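Long-range contact in vascular protein tyrosine phosphatase 1 (Rattus norvegicus, PDB 3I36), which probably removes phosphate from phosphotyrosine residues of proteins, this chain being the cytoplasmic catalytic domain of a receptor-type tyrosine phosphatase: residues A[143-149]-A[204-210]. Coordinates in Å, arbitrary orientation, origin at the centre of the assembly. Numbering follows the deposited sequence.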
loop_
_atom_site.group_PDB
_atom_site.type_symbol
_atom_site.label_atom_id
_atom_site.label_comp_id
_atom_site.label_asym_id
_atom_site.label_seq_id
_atom_site.Cartn_x
_atom_site.Cartn_y
_atom_site.Cartn_z
ATOM N N LEU A 143 -2.896 -3.523 -5.762
ATOM C CA LEU A 143 -3.521 -4.670 -5.118
ATOM C C LEU A 143 -4.985 -4.763 -5.442
ATOM O O LEU A 143 -5.794 -5.203 -4.628
ATOM C CB LEU A 143 -3.322 -4.596 -3.609
ATOM C CG LEU A 143 -1.852 -4.586 -3.191
ATOM C CD1 LEU A 143 -1.713 -4.034 -1.789
ATOM C CD2 LEU A 143 -1.271 -5.991 -3.287
ATOM N N THR A 144 -5.325 -4.346 -6.648
ATOM C CA THR A 144 -6.698 -4.384 -7.079
ATOM C C THR A 144 -6.722 -4.586 -8.574
ATOM O O THR A 144 -5.764 -4.254 -9.271
ATOM C CB THR A 144 -7.423 -3.063 -6.739
ATOM O OG1 THR A 144 -8.800 -3.181 -7.088
ATOM C CG2 THR A 144 -6.812 -1.906 -7.499
ATOM N N LYS A 145 -7.808 -5.157 -9.073
ATOM C CA LYS A 145 -8.079 -5.037 -10.481
ATOM C C LYS A 145 -8.666 -3.653 -10.629
ATOM O O LYS A 145 -9.187 -3.099 -9.663
ATOM C CB LYS A 145 -9.107 -6.069 -10.920
ATOM C CG LYS A 145 -8.665 -7.507 -10.735
ATOM C CD LYS A 145 -9.651 -8.439 -11.440
ATOM C CE LYS A 145 -9.326 -9.891 -11.181
ATOM N NZ LYS A 145 -9.383 -10.228 -9.734
ATOM N N CYS A 146 -8.584 -3.098 -11.831
ATOM C CA CYS A 146 -9.195 -1.811 -12.115
ATOM C C CYS A 146 -10.686 -1.850 -11.892
ATOM O O CYS A 146 -11.289 -0.856 -11.504
ATOM C CB CYS A 146 -8.924 -1.410 -13.556
ATOM S SG CYS A 146 -7.215 -1.001 -13.819
ATOM N N VAL A 147 -11.278 -3.005 -12.165
ATOM C CA VAL A 147 -12.703 -3.184 -11.992
ATOM C C VAL A 147 -12.943 -4.443 -11.185
ATOM O O VAL A 147 -12.417 -5.508 -11.505
ATOM C CB VAL A 147 -13.409 -3.300 -13.351
ATOM C CG1 VAL A 147 -14.846 -3.765 -13.162
ATOM C CG2 VAL A 147 -13.346 -1.966 -14.086
ATOM N N GLU A 148 -13.744 -4.320 -10.131
ATOM C CA GLU A 148 -14.058 -5.455 -9.271
ATOM C C GLU A 148 -15.551 -5.523 -8.972
ATOM O O GLU A 148 -16.092 -4.673 -8.264
ATOM C CB GLU A 148 -13.263 -5.374 -7.965
ATOM C CG GLU A 148 -11.755 -5.423 -8.152
ATOM C CD GLU A 148 -11.031 -5.919 -6.916
ATOM O OE1 GLU A 148 -11.655 -5.958 -5.836
ATOM O OE2 GLU A 148 -9.836 -6.269 -7.026
ATOM N N GLN A 149 -16.215 -6.486 -9.598
ATOM C CA GLN A 149 -17.649 -6.673 -9.422
ATOM C C GLN A 149 -18.281 -5.534 -10.128
ATOM O O GLN A 149 -18.994 -4.755 -9.619
ATOM C CB GLN A 149 -17.969 -6.594 -7.985
ATOM C CG GLN A 149 -17.230 -5.521 -7.317
ATOM C CD GLN A 149 -17.696 -5.349 -5.932
ATOM O OE1 GLN A 149 -17.242 -6.036 -5.015
ATOM N NE2 GLN A 149 -18.661 -4.479 -5.763
ATOM N N HIS A 204 1.456 -5.920 -10.060
ATOM C CA HIS A 204 0.017 -5.906 -10.081
ATOM C C HIS A 204 -0.516 -7.230 -9.572
ATOM O O HIS A 204 -0.531 -8.226 -10.290
ATOM C CB HIS A 204 -0.500 -5.637 -11.490
ATOM C CG HIS A 204 -1.960 -5.328 -11.526
ATOM N ND1 HIS A 204 -2.604 -4.888 -12.659
ATOM C CD2 HIS A 204 -2.894 -5.361 -10.546
ATOM C CE1 HIS A 204 -3.883 -4.692 -12.386
ATOM N NE2 HIS A 204 -4.081 -4.961 -11.108
ATOM N N PHE A 205 -0.921 -7.235 -8.307
ATOM C CA PHE A 205 -1.549 -8.394 -7.708
ATOM C C PHE A 205 -2.983 -8.393 -8.188
ATOM O O PHE A 205 -3.781 -7.552 -7.783
ATOM C CB PHE A 205 -1.533 -8.266 -6.199
ATOM C CG PHE A 205 -1.839 -9.542 -5.484
ATOM C CD1 PHE A 205 -3.093 -9.757 -4.934
ATOM C CD2 PHE A 205 -0.872 -10.535 -5.372
ATOM C CE1 PHE A 205 -3.378 -10.936 -4.266
ATOM C CE2 PHE A 205 -1.143 -11.709 -4.703
ATOM C CZ PHE A 205 -2.406 -11.914 -4.147
ATOM N N THR A 206 -3.313 -9.331 -9.063
ATOM C CA THR A 206 -4.617 -9.303 -9.701
ATOM C C THR A 206 -5.569 -10.303 -9.074
ATOM O O THR A 206 -6.740 -10.371 -9.452
ATOM C CB THR A 206 -4.491 -9.672 -11.174
ATOM O OG1 THR A 206 -3.811 -10.928 -11.275
ATOM C CG2 THR A 206 -3.697 -8.617 -11.916
ATOM N N SER A 207 -5.072 -11.073 -8.117
ATOM C CA SER A 207 -5.808 -12.236 -7.649
ATOM C C SER A 207 -6.362 -12.111 -6.237
ATOM O O SER A 207 -6.759 -13.093 -5.638
ATOM C CB SER A 207 -4.945 -13.494 -7.774
ATOM O OG SER A 207 -3.739 -13.356 -7.052
ATOM N N TRP A 208 -6.407 -10.906 -5.696
ATOM C CA TRP A 208 -7.097 -10.734 -4.437
ATOM C C TRP A 208 -8.583 -11.000 -4.687
ATOM O O TRP A 208 -9.150 -10.475 -5.643
ATOM C CB TRP A 208 -6.907 -9.312 -3.933
ATOM C CG TRP A 208 -7.190 -9.176 -2.489
ATOM C CD1 TRP A 208 -8.400 -9.290 -1.879
ATOM C CD2 TRP A 208 -6.239 -8.899 -1.457
ATOM N NE1 TRP A 208 -8.263 -9.098 -0.525
ATOM C CE2 TRP A 208 -6.948 -8.845 -0.243
ATOM C CE3 TRP A 208 -4.856 -8.679 -1.444
ATOM C CZ2 TRP A 208 -6.317 -8.599 0.978
ATOM C CZ3 TRP A 208 -4.237 -8.424 -0.240
ATOM C CH2 TRP A 208 -4.965 -8.391 0.957
ATOM N N PRO A 209 -9.228 -11.803 -3.823
ATOM C CA PRO A 209 -10.622 -12.162 -4.117
ATOM C C PRO A 209 -11.502 -10.917 -4.152
ATOM O O PRO A 209 -11.198 -9.940 -3.488
ATOM C CB PRO A 209 -11.012 -13.063 -2.942
ATOM C CG PRO A 209 -9.701 -13.557 -2.369
ATOM C CD PRO A 209 -8.744 -12.418 -2.573
ATOM N N ASP A 210 -12.577 -10.950 -4.928
ATOM C CA ASP A 210 -13.469 -9.806 -5.016
ATOM C C ASP A 210 -14.070 -9.515 -3.657
ATOM O O ASP A 210 -14.356 -8.371 -3.329
ATOM C CB ASP A 210 -14.562 -10.056 -6.052
ATOM C CG ASP A 210 -14.056 -9.893 -7.469
ATOM O OD1 ASP A 210 -12.973 -9.294 -7.644
ATOM O OD2 ASP A 210 -14.735 -10.357 -8.407
HETATM O O HOH W 1 -8.559 -8.602 -7.442
HETATM O O HOH W 2 -10.815 -11.596 -7.939
HETATM O O HOH W 3 -12.154 -9.599 -10.010
HETATM O O HOH W 4 -14.299 -8.737 -11.210
#
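Residues 143-149 leave the end of strand 139-142 as an irregular loop, and 204-210 carry the end of strand 196-205 into another. Where the strands run out the backbones are close, with Leu143 CA and Phe205 CA 4.9 Å apart; further along, Glu148 CA and Asp210 CA are separated by 6.1 Å. Near the strand ends, Leu143 CD2 packs on Phe205 CB (3.7 Å), and His204 NE2 donates to Thr144 O (2.6 Å), while Arg185 engages the other ring nitrogen of His204. Lys145, its backbone N hydrogen-bonded to Glu148 OE2 (3.1 Å), stretches its side chain across the gap so that NZ donates to Thr206 O (2.7 Å). Asp210 OD1 lies 4.3 Å from Lys145 NZ, beyond a salt bridge, and water 3 connects them, accepting from NZ (2.9 Å) and donating to OD1 (2.5 Å). Water 2 likewise accepts from Lys145 NZ (2.7 Å) and donates to Trp208 O (3.0 Å). Glu148 OE1 forms a salt bridge with Arg250, whose guanidinium also makes a cation-pi contact with Trp208, tying both loops to the phosphate-binding loop. The sequence Trp208-Pro209-Asp210 identifies the WPD loop of the protein tyrosine phosphatase fold. Asp210, probably substrate-binding here, occupies the position of the family's general acid, and Leu143 packs near Cys244, the probable phosphocysteine nucleophile, so the WPD loop and the loop after strand 139-142 meet beside the catalytic site.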